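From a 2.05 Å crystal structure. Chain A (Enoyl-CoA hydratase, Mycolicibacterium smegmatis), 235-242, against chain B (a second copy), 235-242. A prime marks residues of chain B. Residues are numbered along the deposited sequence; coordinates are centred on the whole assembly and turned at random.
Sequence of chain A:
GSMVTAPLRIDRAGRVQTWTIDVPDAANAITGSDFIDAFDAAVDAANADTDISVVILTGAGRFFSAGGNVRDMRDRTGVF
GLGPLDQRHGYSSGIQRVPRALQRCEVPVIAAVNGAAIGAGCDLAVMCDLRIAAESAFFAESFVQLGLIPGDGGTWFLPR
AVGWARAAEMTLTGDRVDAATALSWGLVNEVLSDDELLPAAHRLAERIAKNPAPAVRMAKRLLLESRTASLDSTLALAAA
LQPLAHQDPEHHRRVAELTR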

ATOM      1  N   LEU A 235      -1.919  13.623   5.832  1.00 31.08           N
ATOM      2  CA  LEU A 235      -2.367  15.016   5.769  1.00 37.78           C
ATOM      3  C   LEU A 235      -3.852  15.144   6.096  1.00 33.65           C
ATOM      4  O   LEU A 235      -4.264  16.083   6.785  1.00 35.39           O
ATOM      5  CB  LEU A 235      -2.079  15.602   4.387  1.00 32.86           C
ATOM      6  CG  LEU A 235      -0.619  15.845   4.010  1.00 33.86           C
ATOM      7  CD1 LEU A 235      -0.543  16.290   2.544  1.00 39.59           C
ATOM      8  CD2 LEU A 235       0.013  16.884   4.908  1.00 35.27           C
ATOM      9  N   ALA A 236      -4.673  14.229   5.584  1.00 30.61           N
ATOM     10  CA  ALA A 236      -6.099  14.263   5.893  1.00 36.65           C
ATOM     11  C   ALA A 236      -6.349  14.015   7.376  1.00 34.03           C
ATOM     12  O   ALA A 236      -7.166  14.706   7.995  1.00 33.13           O
ATOM     13  CB  ALA A 236      -6.847  13.239   5.038  1.00 36.29           C
ATOM     14  N   LEU A 237      -5.635  13.055   7.977  1.00 30.68           N
ATOM     15  CA  LEU A 237      -5.829  12.781   9.401  1.00 32.44           C
ATOM     16  C   LEU A 237      -5.373  13.960  10.259  1.00 34.83           C
ATOM     17  O   LEU A 237      -6.075  14.366  11.192  1.00 32.47           O
ATOM     18  CB  LEU A 237      -5.098  11.493   9.801  1.00 29.70           C
ATOM     19  CG  LEU A 237      -5.203  11.050  11.271  1.00 32.12           C
ATOM     20  CD1 LEU A 237      -6.661  10.860  11.692  1.00 27.92           C
ATOM     21  CD2 LEU A 237      -4.413   9.744  11.526  1.00 30.18           C
ATOM     22  N   ALA A 238      -4.195  14.515   9.962  1.00 30.00           N
ATOM     23  CA  ALA A 238      -3.686  15.657  10.715  1.00 32.02           C
ATOM     24  C   ALA A 238      -4.630  16.852  10.634  1.00 36.84           C
ATOM     25  O   ALA A 238      -4.876  17.524  11.640  1.00 46.32           O
ATOM     26  CB  ALA A 238      -2.294  16.038  10.214  1.00 34.10           C
ATOM     27  N   ALA A 239      -5.160  17.135   9.441  1.00 35.09           N
ATOM     28  CA  ALA A 239      -6.117  18.221   9.290  1.00 39.39           C
ATOM     29  C   ALA A 239      -7.375  17.964  10.110  1.00 41.20           C
ATOM     30  O   ALA A 239      -7.923  18.887  10.713  1.00 44.33           O
ATOM     31  CB  ALA A 239      -6.464  18.413   7.814  1.00 40.41           C
ATOM     32  N   ALA A 240      -7.838  16.712  10.158  1.00 37.41           N
ATOM     33  CA  ALA A 240      -9.045  16.398  10.917  1.00 40.59           C
ATOM     34  C   ALA A 240      -8.807  16.447  12.422  1.00 40.31           C
ATOM     35  O   ALA A 240      -9.714  16.811  13.174  1.00 45.62           O
ATOM     36  CB  ALA A 240      -9.577  15.019  10.524  1.00 39.28           C
ATOM     37  N   LEU A 241      -7.605  16.096  12.882  1.00 44.33           N
ATOM     38  CA  LEU A 241      -7.365  16.014  14.318  1.00 41.60           C
ATOM     39  C   LEU A 241      -7.133  17.385  14.919  1.00 48.07           C
ATOM     40  O   LEU A 241      -7.352  17.570  16.122  1.00 63.57           O
ATOM     41  CB  LEU A 241      -6.157  15.117  14.598  1.00 37.67           C
ATOM     42  CG  LEU A 241      -6.358  13.607  14.510  1.00 40.65           C
ATOM     43  CD1 LEU A 241      -5.022  12.926  14.570  1.00 32.66           C
ATOM     44  CD2 LEU A 241      -7.246  13.134  15.660  1.00 39.28           C
ATOM     45  N   GLN A 242      -6.672  18.329  14.110  1.00 50.99           N
ATOM     46  CA  GLN A 242      -6.332  19.651  14.578  1.00 57.53           C
ATOM     47  C   GLN A 242      -7.558  20.565  14.560  1.00 64.00           C
ATOM     48  O   GLN A 242      -8.564  20.310  15.225  1.00 75.68           O
ATOM     49  CB  GLN A 242      -5.216  20.249  13.728  1.00 56.44           C
ATOM     50  CG  GLN A 242      -4.544  21.393  14.437  1.00 56.87           C
ATOM     51  CD  GLN A 242      -3.241  20.953  15.072  1.00 54.82           C
ATOM     52  OE1 GLN A 242      -3.226  20.366  16.166  1.00 54.17           O
ATOM     53  NE2 GLN A 242      -2.128  21.272  14.408  1.00 49.92           N
TER
ATOM     54  N   LEU B 235     -10.838   4.069   9.639  1.00 31.71           N
ATOM     55  CA  LEU B 235     -11.372   4.131  10.994  1.00 37.98           C
ATOM     56  C   LEU B 235     -10.790   5.315  11.760  1.00 32.50           C
ATOM     57  O   LEU B 235     -11.512   6.009  12.481  1.00 33.49           O
ATOM     58  CB  LEU B 235     -11.089   2.820  11.730  1.00 34.75           C
ATOM     59  CG  LEU B 235     -11.836   1.567  11.247  1.00 34.83           C
ATOM     60  CD1 LEU B 235     -11.330   0.322  11.988  1.00 39.95           C
ATOM     61  CD2 LEU B 235     -13.331   1.730  11.424  1.00 34.97           C
ATOM     62  N   ALA B 236      -9.484   5.558  11.616  1.00 28.27           N
ATOM     63  CA  ALA B 236      -8.854   6.684  12.297  1.00 34.39           C
ATOM     64  C   ALA B 236      -9.393   8.021  11.790  1.00 35.81           C
ATOM     65  O   ALA B 236      -9.632   8.941  12.583  1.00 33.30           O
ATOM     66  CB  ALA B 236      -7.334   6.620  12.110  1.00 30.13           C
ATOM     67  N   LEU B 237      -9.565   8.156  10.473  1.00 29.47           N
ATOM     68  CA  LEU B 237     -10.071   9.406   9.915  1.00 32.05           C
ATOM     69  C   LEU B 237     -11.526   9.622  10.309  1.00 29.90           C
ATOM     70  O   LEU B 237     -11.907  10.714  10.737  1.00 33.08           O
ATOM     71  CB  LEU B 237      -9.913   9.416   8.393  1.00 30.36           C
ATOM     72  CG  LEU B 237     -10.324  10.691   7.633  1.00 29.75           C
ATOM     73  CD1 LEU B 237      -9.527  11.916   8.105  1.00 30.17           C
ATOM     74  CD2 LEU B 237     -10.187  10.514   6.125  1.00 34.56           C
ATOM     75  N   ALA B 238     -12.353   8.582  10.182  1.00 29.30           N
ATOM     76  CA  ALA B 238     -13.754   8.712  10.566  1.00 35.24           C
ATOM     77  C   ALA B 238     -13.884   9.144  12.024  1.00 37.70           C
ATOM     78  O   ALA B 238     -14.696  10.017  12.348  1.00 39.25           O
ATOM     79  CB  ALA B 238     -14.493   7.398  10.325  1.00 30.86           C
ATOM     80  N   ALA B 239     -13.076   8.559  12.915  1.00 38.05           N
ATOM     81  CA  ALA B 239     -13.106   8.953  14.323  1.00 35.98           C
ATOM     82  C   ALA B 239     -12.688  10.403  14.499  1.00 39.91           C
ATOM     83  O   ALA B 239     -13.253  11.128  15.332  1.00 41.56           O
ATOM     84  CB  ALA B 239     -12.203   8.034  15.143  1.00 34.63           C
ATOM     85  N   ALA B 240     -11.692  10.846  13.729  1.00 34.75           N
ATOM     86  CA  ALA B 240     -11.220  12.220  13.841  1.00 39.48           C
ATOM     87  C   ALA B 240     -12.205  13.218  13.239  1.00 40.59           C
ATOM     88  O   ALA B 240     -12.278  14.362  13.696  1.00 42.14           O
ATOM     89  CB  ALA B 240      -9.854  12.359  13.172  1.00 38.92           C
ATOM     90  N   LEU B 241     -12.941  12.824  12.203  1.00 40.34           N
ATOM     91  CA  LEU B 241     -13.807  13.761  11.490  1.00 44.40           C
ATOM     92  C   LEU B 241     -15.159  13.987  12.144  1.00 51.70           C
ATOM     93  O   LEU B 241     -15.787  15.011  11.865  1.00 55.75           O
ATOM     94  CB  LEU B 241     -14.079  13.286  10.068  1.00 39.98           C
ATOM     95  CG  LEU B 241     -12.998  13.482   9.026  1.00 43.27           C
ATOM     96  CD1 LEU B 241     -13.452  12.783   7.775  1.00 34.39           C
ATOM     97  CD2 LEU B 241     -12.775  14.964   8.785  1.00 42.93           C
ATOM     98  N   GLN B 242     -15.630  13.069  12.986  1.00 47.65           N
ATOM     99  CA  GLN B 242     -17.031  13.126  13.390  1.00 60.76           C
ATOM    100  C   GLN B 242     -17.385  14.442  14.075  1.00 72.93           C
ATOM    101  O   GLN B 242     -18.483  14.961  13.809  1.00 77.50           O
ATOM    102  CB  GLN B 242     -17.364  11.906  14.264  1.00 59.10           C
ATOM    103  CG  GLN B 242     -18.872  11.678  14.514  1.00 64.64           C
ATOM    104  CD  GLN B 242     -19.630  11.079  13.314  1.00 48.14           C
ATOM    105  OE1 GLN B 242     -20.064  11.802  12.412  1.00 41.47           O
ATOM    106  NE2 GLN B 242     -19.820   9.758  13.330  1.00 44.30           N
TER

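Two copies of the same helical segment pack side by side, running in nearly the same direction: the angle between their N-to-C axes is 22° and the axes come within 8.6 Å. The alignment is close to in register, with the CA atoms of Leu237 and Leu237′ 5.4 Å apart. Each contact on one side has a close counterpart on the other, as expected of a pair related by an approximate twofold axis. Together the stretches bury 293 Å², and no hydrogen bond crosses between them, so the contact rests on apolar packing.

Ala240 and Ala240′ lie at the centre of it. Their CA-to-CB bonds point toward the opposite helix, and Ala240 CB and Ala240′ CB meet at 3.8 Å, ordinary van der Waals range for methyl carbons. The carbonyls also come close, Ala240 O to Ala240′ O at 3.6 Å. That pair is not a hydrogen bond, since both atoms are acceptors; each is simply carried there by its backbone. With side chains of a single methyl at this position, the backbones can approach closely: Ala240 CA lies 5.5 Å from Leu241′ CA, and Leu241 CA lies 5.4 Å from Ala240′ CA.

Leu237 shows how a side chain can reach a partner at which its CA-to-CB bond does not aim. That bond points sideways in both copies, yet the end of the side chain comes nearer. The rotamer is t,p in each, with chi1 and chi2 of -180° and 58° in Leu237 and -177° and 59° in Leu237′. In this conformation Leu237 CD1 sits 3.8 Å from Ala240′ CB and 3.6 Å from Ala236′ O, while Leu237′ CD1 sits 3.9 Å from Ala240 CB and 3.7 Å from Ala236 O. The contacts with oxygen are packing against backbone: Ala236 O and Ala236′ O accept hydrogen bonds within their own helices, from Ala240 N and Ala240′ N respectively, both at 3.0 Å. The same methyl of Leu237′ also approaches the other backbone directly, with CD1 4.0 Å from Leu237 CA.

Leu241 and Leu241′ begin sideways as well but adopt the m,t rotamer, with chi1 of -77° and -78° and chi2 of 170° and 173°. Here CD2 makes the approach: Leu241 CD2 to Ala240′ CB is 3.7 Å, and Leu241′ CD2 to Ala240 CB is 3.6 Å. Each Ala240 methyl is therefore touched by CD1 of one leucine and CD2 of another from the partner helix, as well as by the facing alanine methyl. Leu235 and Leu235′ have the same m,t rotamer but stay out of reach, so it is position on the helix, not rotamer alone, that determines contact.

The chi angles of Leu237 and Leu241 agree between the copies to within 3°, but those of Leu235 agree as well without touching the partner, so the agreement shows that the copies are alike and not that this contact sets the rotamers. Gln242 and Gln242′ take no part; their side-chain amides are hydrogen-bonded elsewhere in the structure.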